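Local coordinates for LysM domain protein (Mycobacterium smegmatis, PDB 4OIT) that binds mannose as a bacterial lectin of the beta-prism II fold and forms a domain-swapped dimer, at residues 4-7 with 8-11. Numbering follows the deposited sequence.
Sequences TLTA and GQKL
Thr-6 and Gln-9 are the ends of a type II beta turn, closed by a backbone hydrogen bond from Gln-9 N to Thr-6 O (2.9 Å), through which the chain passes between strands 4-6 and 10-12 of this beta-prism II lectin. Gly-8 takes the third position with a positive phi of 95°, a conformation that glycine, lacking a CB, adopts readily. The last two residues of the turn, Gly-8 and Gln-9, both face Val-58 in a G1 beta bulge, which joins the turn to strand 53-58, whereas Thr-4, Leu-5 and Thr-6 pair antiparallel with a strand of the second subunit. The two arms therefore enter different sheet pairings, and the side chain of Gln-9 reaches from one arm back to the other. With CG anti to its own carbonyl carbon (chi1 -74°) and the chain extended beyond, the amide returns to Thr-6, whose N lies 2.9 Å from Gln-9 OE1, the N-H pointing almost straight at it (172°) but from above the carbonyl plane. Thr-6 OG1 lies at the same distance from Gln-9 OE1. Gln-9 NE2 rests 3.6 Å from Leu-5 CD2. The other branch of buried Leu-5 reaches Leu-11, crossing it nearly at right angles, with CD1 3.9 Å from Leu-11 CG.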
loop_
_atom_site.group_PDB
_atom_site.type_symbol
_atom_site.label_atom_id
_atom_site.label_comp_id
_atom_site.label_asym_id
_atom_site.label_seq_id
_atom_site.Cartn_x
_atom_site.Cartn_y
_atom_site.Cartn_z
ATOM N N THR B 4 11.114 -23.077 1.098
ATOM C CA THR B 4 9.682 -23.208 0.832
ATOM C C THR B 4 8.834 -22.119 1.490
ATOM O O THR B 4 9.049 -21.760 2.647
ATOM C CB THR B 4 9.170 -24.592 1.290
ATOM O OG1 THR B 4 9.909 -25.619 0.618
ATOM C CG2 THR B 4 7.682 -24.768 0.978
ATOM N N LEU B 5 7.872 -21.606 0.725
ATOM C CA LEU B 5 6.783 -20.795 1.258
ATOM C C LEU B 5 5.478 -21.511 0.944
ATOM O O LEU B 5 5.217 -21.858 -0.206
ATOM C CB LEU B 5 6.761 -19.401 0.627
ATOM C CG LEU B 5 7.961 -18.487 0.884
ATOM C CD1 LEU B 5 7.809 -17.207 0.079
ATOM C CD2 LEU B 5 8.140 -18.161 2.359
ATOM N N THR B 6 4.671 -21.737 1.976
ATOM C CA THR B 6 3.385 -22.421 1.836
ATOM C C THR B 6 2.246 -21.402 1.776
ATOM O O THR B 6 2.467 -20.206 1.963
ATOM C CB THR B 6 3.167 -23.421 2.987
ATOM O OG1 THR B 6 3.380 -22.768 4.243
ATOM C CG2 THR B 6 4.143 -24.583 2.858
ATOM N N ALA B 7 1.037 -21.883 1.502
ATOM C CA ALA B 7 -0.127 -21.020 1.279
ATOM C C ALA B 7 -0.287 -19.957 2.364
ATOM O O ALA B 7 -0.376 -20.273 3.548
ATOM C CB ALA B 7 -1.393 -21.859 1.175
ATOM N N GLY B 8 -0.320 -18.696 1.946
ATOM C CA GLY B 8 -0.473 -17.572 2.868
ATOM C C GLY B 8 0.831 -16.934 3.317
ATOM O O GLY B 8 0.816 -15.867 3.925
ATOM N N GLN B 9 1.961 -17.575 3.029
ATOM C CA GLN B 9 3.269 -17.036 3.424
ATOM C C GLN B 9 3.722 -15.906 2.515
ATOM O O GLN B 9 3.114 -15.643 1.478
ATOM C CB GLN B 9 4.335 -18.130 3.426
ATOM C CG GLN B 9 4.235 -19.097 4.589
ATOM C CD GLN B 9 5.548 -19.799 4.857
ATOM O OE1 GLN B 9 5.697 -20.980 4.564
ATOM N NE2 GLN B 9 6.517 -19.065 5.394
ATOM N N LYS B 10 4.800 -15.243 2.917
ATOM C CA LYS B 10 5.375 -14.162 2.130
ATOM C C LYS B 10 6.850 -13.946 2.425
ATOM O O LYS B 10 7.323 -14.231 3.525
ATOM C CB LYS B 10 4.619 -12.863 2.405
ATOM C CG LYS B 10 4.743 -12.360 3.835
ATOM C CD LYS B 10 3.922 -11.105 4.055
ATOM C CE LYS B 10 3.828 -10.764 5.532
ATOM N NZ LYS B 10 2.916 -9.615 5.781
ATOM N N LEU B 11 7.568 -13.452 1.420
ATOM C CA LEU B 11 8.849 -12.792 1.636
ATOM C C LEU B 11 8.545 -11.322 1.844
ATOM O O LEU B 11 7.791 -10.731 1.077
ATOM C CB LEU B 11 9.783 -12.939 0.433
ATOM C CG LEU B 11 10.372 -14.309 0.109
ATOM C CD1 LEU B 11 11.332 -14.177 -1.061
ATOM C CD2 LEU B 11 11.074 -14.927 1.307
#